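Local coordinates for AP endonuclease, family protein 2 (Mycobacterium smegmatis, PDB 5TNV) that binds a magnesium ion in a xylose isomerase-like TIM barrel and may act as an endonuclease, at residues W251-Y256 with V279-I284; A30-G35 with C298-G303; S23-P28 with V320-L325. All coordinates share one frame; numbering follows the deposited sequence.

From the N terminus, the loop 23-28 meets the end of helix 306-325 in interaction 3, which brings the two ends of the chain together and closes the longest loop of the three. The next residues enter strand 29-32, which pairs in interaction 2 with strand 297-299 and so joins the first and last strands of the barrel. Interaction 1 closes a short loop between strand 251-261 and the start of helix 281-290. The loops do not cross: that of interaction 1 lies within that of interaction 2, itself within that of interaction 3. Interactions 1 and 2 also touch, among other places through a salt bridge, K254 NZ to E300 OE1 (2.9 Å) in one of two E300 conformers.

Interaction 1 of 3, residues W251-Y256 with V279-I284; sequences WHIKNY and VNYRQI
Y281 and N255 are swung into contact by their first torsions: the tyrosine ring leaves helix 281-290 with CG beside its own backbone N (chi1 -83°), and the N255 amide reaches across from strand 251-261 at an unusual chi1 of -146°. The contact joins strand and helix on the outside of a TIM barrel. N255 grips the backbone of V279 with both ends of its amide. Its OD1 takes V279 N at 3.1 Å on a lone pair in the carbonyl plane, and its ND2 gives to V279 O at 3.0 Å while also bonding to L274 O. This amide stands almost perpendicular to the Y281 ring. The phenol donates a hydrogen bond to the backbone, Y281 OH to K254 O at 2.8 Å, and meets Y241 OH as well, so two bonds hold its oxygen. V279 CG1 and I253 CG1 clamp opposite faces of the ring, the latter in a CH-pi contact 4.0 Å from the centroid. On the inner side of the strand, H252 ND1 ligates magnesium, and K254 NZ forms a salt bridge with the metal ligand D223. I253 CD1 lies over the W251 ring, whose CZ2 edge meets I284 CG2 at 3.7 Å.

Interaction 2 of 3, residues A30-G35 with C298-G303; sequences AANMLG and CCEHYG
Two backbone hydrogen bonds pair A30-N32 with C298-E300: C299 N gives to A30 O at 2.8 Å, and N32 N to C299 O at 3.0 Å. The bridges of A30 with C298 and A31 with C299 are parallel, and they close the TIM barrel by setting its first strand beside its last. A30 O also receives a CA-H...O contact from C298 CA at 3.5 Å. Past the paired residues, N32 OD1 accepts from L34 N at 2.9 Å with an N-H...O angle of 160°, forming an Asx turn that fixes the rotation of the amide as the chain leaves the strand. The N32 and E300 side chains then run side by side in the same direction, with amide and carboxylate planes 62° apart. E300 is deposited in two conformers; in the one described, its OE1 pairs with K254 of strand 251-261 close to the magnesium ion. The thiol of C298 is carried alongside N32 by a chi1 of -179°, its SG 3.8 Å from both N32 CB and N32 ND2, whereas C299 faces helix 306-325 and packs on C310 and I317. Beyond the Asx turn, L34 crosses the glutamate at a slant, with L34 CD2 3.7 Å from E300 OE2 in this conformer.

Interaction 3 of 3, residues S23-P28 with V320-L325; sequences SAHTWP and VLTSAL
L321 and A24, with the largest buried areas, meet at the middle of the contact, where the turn before the first barrel strand lies against the last turns of the C-terminal helix. A24 CB points into the helix surface and comes within 3.9 Å of L321 CB and 3.6 Å of T322 CA, a close fit of methyl against helix backbone. T322 OG1 also borders this methyl at 3.5 Å, but its hydrogen bond goes to L318 O within its own helix. L321 is extended, with chi2 at 176°, which carries CD1 to 3.9 Å from W27 CB and brings CD2 over the rim of one indole face. W27 swings CG anti to its backbone N (chi1 -160°) and meets both leucines at roughly right angles. L325 CD1 comes to the edge of the indole, near its plane, 4.0 Å from W27 CE3, and lies 3.6 Å from A24 N, so one methyl touches both the A24 backbone and the W27 ring. No hydrogen bond crosses the contact. W27 NE1 instead bonds to G295 O, and its ring packs on L289. The indole thereby sits between helices 281-290 and 306-325 and the loop leading into strand 297-299.

Interaction 1 of 3, residues W251-Y256 with V279-I284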
ATOM      1  N   TRP A 251      -8.391 -11.086 -19.244  1.00  4.12           N
ATOM      2  CA  TRP A 251      -8.531 -10.144 -18.125  1.00  3.86           C
ATOM      3  C   TRP A 251      -7.182  -9.464 -17.807  1.00  3.47           C
ATOM      4  O   TRP A 251      -6.330 -10.051 -17.179  1.00  4.14           O
ATOM      5  CB  TRP A 251      -9.080 -10.900 -16.920  1.00  4.14           C
ATOM      6  CG  TRP A 251      -9.687 -10.040 -15.839  1.00  3.73           C
ATOM      7  CD1 TRP A 251      -9.734  -8.674 -15.682  1.00  4.10           C
ATOM      8  CD2 TRP A 251     -10.401 -10.592 -14.708  1.00  3.94           C
ATOM      9  NE1 TRP A 251     -10.414  -8.363 -14.527  1.00  4.04           N
ATOM     10  CE2 TRP A 251     -10.836  -9.510 -13.920  1.00  3.91           C
ATOM     11  CE3 TRP A 251     -10.680 -11.887 -14.340  1.00  4.25           C
ATOM     12  CZ2 TRP A 251     -11.560  -9.731 -12.752  1.00  4.31           C
ATOM     13  CZ3 TRP A 251     -11.404 -12.126 -13.166  1.00  5.13           C
ATOM     14  CH2 TRP A 251     -11.827 -11.038 -12.387  1.00  5.05           C
ATOM     15  N   HIS A 252      -7.077  -8.200 -18.211  1.00  3.80           N
ATOM     16  CA  HIS A 252      -6.089  -7.264 -17.667  1.00  3.80           C
ATOM     17  C   HIS A 252      -6.593  -6.889 -16.263  1.00  3.50           C
ATOM     18  O   HIS A 252      -7.690  -6.334 -16.145  1.00  3.68           O
ATOM     19  CB  HIS A 252      -5.973  -6.000 -18.496  1.00  3.73           C
ATOM     20  CG  HIS A 252      -5.243  -6.081 -19.778  1.00  3.85           C
ATOM     21  ND1 HIS A 252      -4.941  -4.935 -20.478  1.00  4.37           N
ATOM     22  CD2 HIS A 252      -4.793  -7.171 -20.468  1.00  4.11           C
ATOM     23  CE1 HIS A 252      -4.298  -5.360 -21.554  1.00  5.21           C
ATOM     24  NE2 HIS A 252      -4.169  -6.669 -21.600  1.00  4.55           N
ATOM     25  N   ILE A 253      -5.802  -7.195 -15.264  1.00  3.46           N
ATOM     26  CA  ILE A 253      -6.304  -7.148 -13.873  1.00  3.95           C
ATOM     27  C   ILE A 253      -5.363  -6.267 -13.046  1.00  3.93           C
ATOM     28  O   ILE A 253      -4.218  -6.633 -12.797  1.00  5.28           O
ATOM     29  CB  ILE A 253      -6.486  -8.582 -13.342  1.00  4.16           C
ATOM     30  CG1 ILE A 253      -7.110  -8.568 -11.937  1.00  4.92           C
ATOM     31  CG2 ILE A 253      -5.235  -9.430 -13.393  1.00  4.56           C
ATOM     32  CD1 ILE A 253      -7.631  -9.919 -11.473  1.00  5.50           C
ATOM     33  N   LYS A 254      -5.888  -5.129 -12.610  1.00  3.52           N
ATOM     34  CA  LYS A 254      -5.119  -4.151 -11.823  1.00  3.37           C
ATOM     35  C   LYS A 254      -6.073  -3.429 -10.886  1.00  3.24           C
ATOM     36  O   LYS A 254      -7.297  -3.423 -11.059  1.00  3.69           O
ATOM     37  CB  LYS A 254      -4.333  -3.184 -12.709  1.00  3.53           C
ATOM     38  CG  LYS A 254      -5.149  -2.301 -13.618  1.00  3.85           C
ATOM     39  CD  LYS A 254      -4.294  -1.238 -14.299  1.00  4.09           C
ATOM     40  CE  LYS A 254      -5.019  -0.402 -15.358  1.00  4.01           C
ATOM     41  NZ  LYS A 254      -5.297  -1.202 -16.576  1.00  4.44           N
ATOM     42  N   ASN A 255      -5.480  -2.732  -9.896  1.00  3.18           N
ATOM     43  CA  ASN A 255      -6.260  -2.057  -8.880  1.00  3.22           C
ATOM     44  C   ASN A 255      -5.700  -0.657  -8.571  1.00  3.00           C
ATOM     45  O   ASN A 255      -4.543  -0.333  -8.858  1.00  3.16           O
ATOM     46  CB  ASN A 255      -6.356  -2.896  -7.599  1.00  3.37           C
ATOM     47  CG  ASN A 255      -7.649  -2.797  -6.821  1.00  3.36           C
ATOM     48  OD1 ASN A 255      -8.516  -1.944  -7.138  1.00  3.62           O
ATOM     49  ND2 ASN A 255      -7.817  -3.633  -5.831  1.00  3.55           N
ATOM     50  N   TYR A 256      -6.547   0.128  -7.936  1.00  3.12           N
ATOM     51  CA  TYR A 256      -6.276   1.492  -7.517  1.00  2.96           C
ATOM     52  C   TYR A 256      -6.989   1.748  -6.209  1.00  2.95           C
ATOM     53  O   TYR A 256      -8.131   1.269  -6.063  1.00  3.62           O
ATOM     54  CB  TYR A 256      -6.822   2.537  -8.504  1.00  3.19           C
ATOM     55  CG  TYR A 256      -6.182   2.477  -9.850  1.00  3.17           C
ATOM     56  CD1 TYR A 256      -6.565   1.565 -10.823  1.00  3.45           C
ATOM     57  CD2 TYR A 256      -5.147   3.362 -10.188  1.00  3.65           C
ATOM     58  CE1 TYR A 256      -5.970   1.505 -12.050  1.00  3.47           C
ATOM     59  CE2 TYR A 256      -4.534   3.328 -11.428  1.00  3.50           C
ATOM     60  CZ  TYR A 256      -4.942   2.377 -12.383  1.00  3.53           C
ATOM     61  OH  TYR A 256      -4.394   2.311 -13.632  1.00  3.71           O
ATOM     62  N   VAL A 279     -11.155  -2.257  -5.520  1.00  4.06           N
ATOM     63  CA  VAL A 279     -11.815  -3.496  -5.915  1.00  4.02           C
ATOM     64  C   VAL A 279     -11.442  -4.596  -4.927  1.00  3.82           C
ATOM     65  O   VAL A 279     -10.267  -4.656  -4.517  1.00  4.35           O
ATOM     66  CB  VAL A 279     -11.373  -3.914  -7.328  1.00  4.01           C
ATOM     67  CG1 VAL A 279     -12.139  -5.190  -7.768  1.00  4.83           C
ATOM     68  CG2 VAL A 279     -11.563  -2.813  -8.352  1.00  4.60           C
ATOM     69  N   ASN A 280     -12.394  -5.453  -4.566  1.00  3.90           N
ATOM     70  CA  ASN A 280     -12.119  -6.676  -3.820  1.00  3.91           C
ATOM     71  C   ASN A 280     -11.910  -7.801  -4.819  1.00  3.70           C
ATOM     72  O   ASN A 280     -12.877  -8.441  -5.261  1.00  4.26           O
ATOM     73  CB  ASN A 280     -13.231  -6.996  -2.841  1.00  4.12           C
ATOM     74  CG  ASN A 280     -12.861  -8.208  -1.987  1.00  4.48           C
ATOM     75  OD1 ASN A 280     -12.032  -9.047  -2.356  1.00  4.55           O
ATOM     76  ND2 ASN A 280     -13.515  -8.354  -0.825  1.00  5.84           N
ATOM     77  N   TYR A 281     -10.655  -8.029  -5.231  1.00  4.20           N
ATOM     78  CA  TYR A 281     -10.423  -9.036  -6.261  1.00  4.13           C
ATOM     79  C   TYR A 281     -10.535 -10.459  -5.734  1.00  4.15           C
ATOM     80  O   TYR A 281     -10.627 -11.395  -6.576  1.00  4.39           O
ATOM     81  CB  TYR A 281      -9.084  -8.796  -6.962  1.00  4.51           C
ATOM     82  CG  TYR A 281      -9.196  -7.756  -8.074  1.00  3.93           C
ATOM     83  CD1 TYR A 281      -9.873  -8.068  -9.254  1.00  4.24           C
ATOM     84  CD2 TYR A 281      -8.653  -6.499  -7.967  1.00  3.89           C
ATOM     85  CE1 TYR A 281      -9.981  -7.168 -10.277  1.00  4.37           C
ATOM     86  CE2 TYR A 281      -8.755  -5.567  -8.996  1.00  4.04           C
ATOM     87  CZ  TYR A 281      -9.418  -5.910 -10.149  1.00  3.83           C
ATOM     88  OH  TYR A 281      -9.545  -5.029 -11.214  1.00  4.30           O
ATOM     89  N   ARG A 282     -10.531 -10.692  -4.417  1.00  4.31           N
ATOM     90  CA  ARG A 282     -10.837 -12.042  -3.919  1.00  4.71           C
ATOM     91  C   ARG A 282     -12.282 -12.375  -4.287  1.00  4.93           C
ATOM     92  O   ARG A 282     -12.600 -13.410  -4.859  1.00  5.56           O
ATOM     93  CB  ARG A 282     -10.543 -12.122  -2.423  1.00  4.54           C
ATOM     94  CG  ARG A 282     -10.717 -13.524  -1.845  1.00  4.75           C
ATOM     95  CD  ARG A 282     -10.397 -13.557  -0.322  1.00  4.79           C
ATOM     96  NE  ARG A 282      -9.090 -13.001  -0.095  1.00  4.60           N
ATOM     97  CZ  ARG A 282      -7.944 -13.592  -0.343  1.00  4.58           C
ATOM     98  NH1 ARG A 282      -7.876 -14.891  -0.559  1.00  5.26           N
ATOM     99  NH2 ARG A 282      -6.851 -12.868  -0.330  1.00  5.81           N
ATOM    100  N   GLN A 283     -13.203 -11.461  -3.939  1.00  5.08           N
ATOM    101  CA  GLN A 283     -14.605 -11.635  -4.283  1.00  5.39           C
ATOM    102  C   GLN A 283     -14.789 -11.662  -5.792  1.00  4.90           C
ATOM    103  O   GLN A 283     -15.559 -12.478  -6.320  1.00  5.58           O
ATOM    104  CB  GLN A 283     -15.437 -10.536  -3.670  1.00  6.65           C
ATOM    105  CG  GLN A 283     -15.616 -10.578  -2.186  1.00 13.05           C
ATOM    106  CD  GLN A 283     -16.350  -9.349  -1.624  1.00 13.89           C
ATOM    107  OE1 GLN A 283     -16.630  -8.360  -2.359  1.00 18.23           O
ATOM    108  NE2 GLN A 283     -16.656  -9.381  -0.361  1.00 18.29           N
ATOM    109  N   ILE A 284     -14.137 -10.764  -6.518  1.00  4.85           N
ATOM    110  CA  ILE A 284     -14.398 -10.638  -7.962  1.00  4.82           C
ATOM    111  C   ILE A 284     -13.789 -11.808  -8.751  1.00  4.63           C
ATOM    112  O   ILE A 284     -14.447 -12.287  -9.691  1.00  5.17           O
ATOM    113  CB  ILE A 284     -13.977  -9.239  -8.458  1.00  5.48           C
ATOM    114  CG1 ILE A 284     -14.844  -8.149  -7.827  1.00  6.99           C
ATOM    115  CG2 ILE A 284     -13.942  -9.182  -9.970  1.00  6.89           C
ATOM    116  CD1 ILE A 284     -16.296  -8.252  -8.055  1.00 11.41           C
TER

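Interaction 2 of 3, residues A30-G35 with C298-G303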
ATOM      1  N   ALA A  30       0.028 -13.694 -16.884  1.00  5.08           N
ATOM      2  CA  ALA A  30       1.134 -13.119 -17.642  1.00  5.14           C
ATOM      3  C   ALA A  30       1.601 -11.777 -17.137  1.00  4.95           C
ATOM      4  O   ALA A  30       0.794 -10.945 -16.722  1.00  8.24           O
ATOM      5  CB  ALA A  30       0.708 -12.922 -19.087  1.00  5.94           C
ATOM      6  N   ALA A  31       2.910 -11.543 -17.187  1.00  4.28           N
ATOM      7  CA  ALA A  31       3.463 -10.205 -17.003  1.00  4.07           C
ATOM      8  C   ALA A  31       3.300  -9.394 -18.269  1.00  3.92           C
ATOM      9  O   ALA A  31       3.847  -9.772 -19.337  1.00  4.70           O
ATOM     10  CB  ALA A  31       4.927 -10.248 -16.629  1.00  4.67           C
ATOM     11  N   ASN A  32       2.615  -8.279 -18.222  1.00  4.33           N
ATOM     12  CA  ASN A  32       2.535  -7.362 -19.367  1.00  4.68           C
ATOM     13  C   ASN A  32       3.861  -6.657 -19.530  1.00  5.66           C
ATOM     14  O   ASN A  32       4.353  -6.120 -18.550  1.00  7.87           O
ATOM     15  CB  ASN A  32       1.407  -6.360 -19.101  1.00  5.87           C
ATOM     16  CG  ASN A  32       1.046  -5.469 -20.247  1.00  6.01           C
ATOM     17  OD1 ASN A  32       1.894  -4.648 -20.614  1.00  6.72           O
ATOM     18  ND2 ASN A  32      -0.135  -5.568 -20.812  1.00  8.14           N
ATOM     19  N   MET A  33       4.453  -6.647 -20.742  1.00  4.62           N
ATOM     20  CA  MET A  33       5.783  -6.088 -20.979  1.00  4.67           C
ATOM     21  C   MET A  33       5.794  -4.598 -21.339  1.00  4.77           C
ATOM     22  O   MET A  33       6.867  -4.059 -21.589  1.00  5.40           O
ATOM     23  CB  MET A  33       6.475  -6.886 -22.097  1.00  4.82           C
ATOM     24  CG  MET A  33       6.680  -8.355 -21.731  1.00  5.29           C
ATOM     25  SD  MET A  33       7.826  -8.651 -20.361  1.00  5.40           S
ATOM     26  CE  MET A  33       9.396  -8.383 -21.193  1.00  6.89           C
ATOM     27  N   LEU A  34       4.647  -3.921 -21.322  1.00  5.53           N
ATOM     28  CA  LEU A  34       4.627  -2.538 -21.827  1.00  6.61           C
ATOM     29  C   LEU A  34       5.543  -1.654 -20.955  1.00  5.49           C
ATOM     30  O   LEU A  34       6.098  -0.668 -21.509  1.00  5.82           O
ATOM     31  CB  LEU A  34       3.248  -2.014 -21.987  1.00 10.50           C
ATOM     32  CG  LEU A  34       2.422  -1.529 -20.938  1.00 15.62           C
ATOM     33  CD1 LEU A  34       2.760  -0.103 -20.509  1.00 14.96           C
ATOM     34  CD2 LEU A  34       0.998  -1.389 -21.491  1.00 20.60           C
ATOM     35  N   GLY A  35       5.744  -1.935 -19.675  1.00  5.68           N
ATOM     36  CA  GLY A  35       6.575  -1.106 -18.867  1.00  6.39           C
ATOM     37  C   GLY A  35       8.011  -1.050 -19.289  1.00  6.02           C
ATOM     38  O   GLY A  35       8.734  -0.106 -18.884  1.00  7.75           O
ATOM     39  N   CYS A 298      -3.728 -11.286 -17.249  1.00  3.88           N
ATOM     40  CA  CYS A 298      -2.576 -10.476 -17.589  1.00  4.15           C
ATOM     41  C   CYS A 298      -2.436  -9.362 -16.533  1.00  3.68           C
ATOM     42  O   CYS A 298      -3.354  -8.556 -16.345  1.00  4.29           O
ATOM     43  CB  CYS A 298      -2.743  -9.871 -18.987  1.00  5.14           C
ATOM     44  SG  CYS A 298      -1.356  -8.876 -19.506  1.00  7.45           S
ATOM     45  N   CYS A 299      -1.311  -9.407 -15.833  1.00  3.93           N
ATOM     46  CA  CYS A 299      -0.995  -8.401 -14.830  1.00  4.21           C
ATOM     47  C   CYS A 299      -0.360  -7.191 -15.555  1.00  4.74           C
ATOM     48  O   CYS A 299       0.736  -7.308 -16.111  1.00  6.18           O
ATOM     49  CB  CYS A 299      -0.042  -8.953 -13.779  1.00  4.41           C
ATOM     50  SG  CYS A 299      -0.725 -10.283 -12.817  1.00  7.25           S
ATOM     51  N   GLU A 300      -1.046  -6.075 -15.507  1.00  6.49           N
ATOM     52  CA  GLU A 300      -0.705  -4.746 -15.974  0.50  7.92           C
ATOM     53  C   GLU A 300      -0.608  -3.826 -14.755  1.00  5.37           C
ATOM     54  O   GLU A 300      -1.386  -4.024 -13.861  1.00  7.27           O
ATOM     55  CB  GLU A 300      -1.721  -4.128 -16.975  0.50 12.17           C
ATOM     56  CG  GLU A 300      -1.110  -3.203 -18.032  0.50 12.51           C
ATOM     57  CD  GLU A 300      -1.378  -1.729 -17.817  0.50  9.76           C
ATOM     58  OE1 GLU A 300      -2.522  -1.270 -17.506  0.50 12.87           O
ATOM     59  OE2 GLU A 300      -0.368  -0.965 -18.083  0.50  9.42           O
ATOM     60  N   HIS A 301       0.191  -2.784 -14.780  1.00  4.93           N
ATOM     61  CA  HIS A 301       0.193  -1.797 -13.677  1.00  4.04           C
ATOM     62  C   HIS A 301       0.902  -0.568 -14.159  1.00  4.71           C
ATOM     63  O   HIS A 301       2.151  -0.481 -13.923  1.00  9.24           O
ATOM     64  CB  HIS A 301       0.875  -2.386 -12.472  1.00  3.99           C
ATOM     65  CG  HIS A 301       0.707  -1.616 -11.206  1.00  3.96           C
ATOM     66  ND1 HIS A 301      -0.409  -1.696 -10.401  1.00  3.97           N
ATOM     67  CD2 HIS A 301       1.565  -0.743 -10.589  1.00  4.35           C
ATOM     68  CE1 HIS A 301      -0.222  -0.934  -9.373  1.00  4.03           C
ATOM     69  NE2 HIS A 301       0.975  -0.331  -9.438  1.00  4.19           N
ATOM     70  N   TYR A 302       0.221   0.389 -14.663  1.00  4.82           N
ATOM     71  CA  TYR A 302       0.821   1.656 -15.122  1.00  4.60           C
ATOM     72  C   TYR A 302       1.311   2.441 -13.916  1.00  4.03           C
ATOM     73  O   TYR A 302       0.590   2.646 -12.945  1.00  5.29           O
ATOM     74  CB  TYR A 302      -0.192   2.437 -15.923  1.00  5.26           C
ATOM     75  CG  TYR A 302       0.427   3.682 -16.525  1.00  4.89           C
ATOM     76  CD1 TYR A 302       0.433   4.897 -15.836  1.00  5.21           C
ATOM     77  CD2 TYR A 302       1.017   3.686 -17.783  1.00  6.23           C
ATOM     78  CE1 TYR A 302       0.983   6.030 -16.359  1.00  6.41           C
ATOM     79  CE2 TYR A 302       1.577   4.842 -18.322  1.00  6.82           C
ATOM     80  CZ  TYR A 302       1.571   6.014 -17.607  1.00  5.89           C
ATOM     81  OH  TYR A 302       2.105   7.163 -18.104  1.00  8.50           O
ATOM     82  N   GLY A 303       2.516   2.952 -14.005  1.00  4.21           N
ATOM     83  CA  GLY A 303       3.091   3.773 -12.960  1.00  4.63           C
ATOM     84  C   GLY A 303       3.674   2.950 -11.837  1.00  3.85           C
ATOM     85  O   GLY A 303       3.625   1.730 -11.795  1.00  4.25           O
TER

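Interaction 3 of 3, residues S23-P28 with V320-L325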
ATOM      1  N   SER A  23      -5.922 -25.573 -13.988  1.00 13.53           N
ATOM      2  CA  SER A  23      -5.828 -25.702 -12.523  1.00 14.77           C
ATOM      3  C   SER A  23      -5.229 -24.412 -11.971  1.00 11.69           C
ATOM      4  O   SER A  23      -4.705 -23.642 -12.778  1.00 10.99           O
ATOM      5  CB  SER A  23      -4.938 -26.879 -12.177  1.00 18.01           C
ATOM      6  OG  SER A  23      -3.554 -26.600 -12.310  1.00 16.69           O
ATOM      7  N   ALA A  24      -5.233 -24.187 -10.673  1.00 11.75           N
ATOM      8  CA  ALA A  24      -4.599 -22.966 -10.174  1.00 11.56           C
ATOM      9  C   ALA A  24      -3.117 -22.829 -10.630  1.00 10.81           C
ATOM     10  O   ALA A  24      -2.721 -21.719 -11.044  1.00 11.69           O
ATOM     11  CB  ALA A  24      -4.684 -22.867  -8.663  1.00 13.37           C
ATOM     12  N   HIS A  25      -2.343 -23.888 -10.574  1.00 13.37           N
ATOM     13  CA  HIS A  25      -0.888 -23.775 -10.857  1.00 17.11           C
ATOM     14  C   HIS A  25      -0.533 -23.734 -12.318  1.00 12.86           C
ATOM     15  O   HIS A  25       0.591 -23.460 -12.728  1.00 18.97           O
ATOM     16  CB  HIS A  25      -0.225 -24.952 -10.082  1.00 25.88           C
ATOM     17  CG  HIS A  25      -0.344 -24.362  -8.665  1.00 36.42           C
ATOM     18  ND1 HIS A  25      -1.569 -24.286  -7.995  1.00 46.55           N
ATOM     19  CD2 HIS A  25       0.537 -23.762  -7.828  1.00 38.96           C
ATOM     20  CE1 HIS A  25      -1.438 -23.712  -6.808  1.00 46.42           C
ATOM     21  NE2 HIS A  25      -0.152 -23.395  -6.683  1.00 44.52           N
ATOM     22  N   THR A  26      -1.494 -23.985 -13.191  1.00 10.70           N
ATOM     23  CA  THR A  26      -1.230 -23.871 -14.622  1.00 10.55           C
ATOM     24  C   THR A  26      -2.012 -22.729 -15.235  1.00  8.39           C
ATOM     25  O   THR A  26      -1.885 -22.505 -16.443  1.00 10.71           O
ATOM     26  CB  THR A  26      -1.540 -25.173 -15.371  1.00 13.71           C
ATOM     27  OG1 THR A  26      -2.917 -25.524 -15.094  1.00 14.11           O
ATOM     28  CG2 THR A  26      -0.564 -26.243 -14.915  1.00 18.13           C
ATOM     29  N   TRP A  27      -2.879 -22.031 -14.496  1.00  6.48           N
ATOM     30  CA  TRP A  27      -3.659 -20.956 -15.088  1.00  5.74           C
ATOM     31  C   TRP A  27      -2.707 -19.853 -15.525  1.00  5.38           C
ATOM     32  O   TRP A  27      -1.972 -19.327 -14.685  1.00  6.58           O
ATOM     33  CB  TRP A  27      -4.672 -20.427 -14.061  1.00  5.55           C
ATOM     34  CG  TRP A  27      -5.815 -19.683 -14.676  1.00  5.28           C
ATOM     35  CD1 TRP A  27      -5.767 -18.675 -15.588  1.00  5.33           C
ATOM     36  CD2 TRP A  27      -7.216 -19.923 -14.431  1.00  5.47           C
ATOM     37  NE1 TRP A  27      -7.023 -18.278 -15.936  1.00  5.49           N
ATOM     38  CE2 TRP A  27      -7.947 -19.029 -15.223  1.00  5.42           C
ATOM     39  CE3 TRP A  27      -7.921 -20.833 -13.613  1.00  6.04           C
ATOM     40  CZ2 TRP A  27      -9.325 -19.000 -15.209  1.00  6.53           C
ATOM     41  CZ3 TRP A  27      -9.291 -20.804 -13.603  1.00  7.61           C
ATOM     42  CH2 TRP A  27      -9.975 -19.877 -14.414  1.00  7.47           C
ATOM     43  N   PRO A  28      -2.658 -19.457 -16.788  1.00  6.20           N
ATOM     44  CA  PRO A  28      -1.671 -18.444 -17.177  1.00  6.05           C
ATOM     45  C   PRO A  28      -1.941 -17.082 -16.535  1.00  5.25           C
ATOM     46  O   PRO A  28      -3.046 -16.583 -16.640  1.00  5.80           O
ATOM     47  CB  PRO A  28      -1.756 -18.424 -18.713  1.00  7.57           C
ATOM     48  CG  PRO A  28      -2.258 -19.778 -19.062  1.00  8.59           C
ATOM     49  CD  PRO A  28      -3.314 -19.996 -17.995  1.00  6.73           C
ATOM     50  N   VAL A 320      -5.594 -16.874  -4.551  1.00  4.52           N
ATOM     51  CA  VAL A 320      -7.038 -16.791  -4.658  1.00  4.93           C
ATOM     52  C   VAL A 320      -7.555 -18.005  -5.453  1.00  4.84           C
ATOM     53  O   VAL A 320      -8.521 -18.658  -5.045  1.00  5.14           O
ATOM     54  CB  VAL A 320      -7.481 -15.452  -5.290  1.00  4.92           C
ATOM     55  CG1 VAL A 320      -8.975 -15.449  -5.613  1.00  5.85           C
ATOM     56  CG2 VAL A 320      -7.160 -14.273  -4.368  1.00  5.25           C
ATOM     57  N   LEU A 321      -6.925 -18.276  -6.580  1.00  4.91           N
ATOM     58  CA  LEU A 321      -7.319 -19.405  -7.439  1.00  5.32           C
ATOM     59  C   LEU A 321      -7.135 -20.718  -6.722  1.00  5.59           C
ATOM     60  O   LEU A 321      -7.980 -21.618  -6.818  1.00  6.39           O
ATOM     61  CB  LEU A 321      -6.510 -19.439  -8.744  1.00  5.58           C
ATOM     62  CG  LEU A 321      -6.752 -18.316  -9.741  1.00  5.31           C
ATOM     63  CD1 LEU A 321      -5.805 -18.451 -10.917  1.00  6.66           C
ATOM     64  CD2 LEU A 321      -8.210 -18.259 -10.243  1.00  6.61           C
ATOM     65  N   THR A 322      -6.025 -20.856  -6.002  1.00  5.63           N
ATOM     66  CA  THR A 322      -5.744 -22.136  -5.316  1.00  6.22           C
ATOM     67  C   THR A 322      -6.878 -22.432  -4.339  1.00  5.92           C
ATOM     68  O   THR A 322      -7.424 -23.544  -4.305  1.00  7.26           O
ATOM     69  CB  THR A 322      -4.409 -22.099  -4.605  1.00  6.59           C
ATOM     70  OG1 THR A 322      -3.357 -21.962  -5.578  1.00  7.61           O
ATOM     71  CG2 THR A 322      -4.134 -23.344  -3.760  1.00  7.83           C
ATOM     72  N   SER A 323      -7.248 -21.450  -3.535  1.00  5.38           N
ATOM     73  CA  SER A 323      -8.343 -21.624  -2.592  1.00  5.66           C
ATOM     74  C   SER A 323      -9.684 -21.918  -3.298  1.00  6.04           C
ATOM     75  O   SER A 323     -10.430 -22.794  -2.900  1.00  7.86           O
ATOM     76  CB  SER A 323      -8.459 -20.398  -1.697  1.00  5.57           C
ATOM     77  OG  SER A 323      -9.603 -20.515  -0.867  1.00  6.62           O
ATOM     78  N   ALA A 324      -9.992 -21.171  -4.359  1.00  5.74           N
ATOM     79  CA  ALA A 324     -11.285 -21.267  -5.023  1.00  6.73           C
ATOM     80  C   ALA A 324     -11.440 -22.572  -5.777  1.00  7.58           C
ATOM     81  O   ALA A 324     -12.573 -23.040  -5.954  1.00 11.53           O
ATOM     82  CB  ALA A 324     -11.464 -20.123  -6.010  1.00  7.73           C
ATOM     83  N   LEU A 325     -10.332 -23.175  -6.222  1.00  7.71           N
ATOM     84  CA  LEU A 325     -10.370 -24.372  -7.036  1.00  9.43           C
ATOM     85  C   LEU A 325     -10.061 -25.637  -6.282  1.00 10.56           C
ATOM     86  O   LEU A 325     -10.173 -26.715  -6.835  1.00 14.20           O
ATOM     87  CB  LEU A 325      -9.369 -24.212  -8.237  1.00  8.55           C
ATOM     88  CG  LEU A 325      -9.705 -23.095  -9.237  1.00 10.20           C
ATOM     89  CD1 LEU A 325      -8.559 -22.985 -10.252  1.00 13.20           C
ATOM     90  CD2 LEU A 325     -11.048 -23.347  -9.916  1.00 15.74           C
TER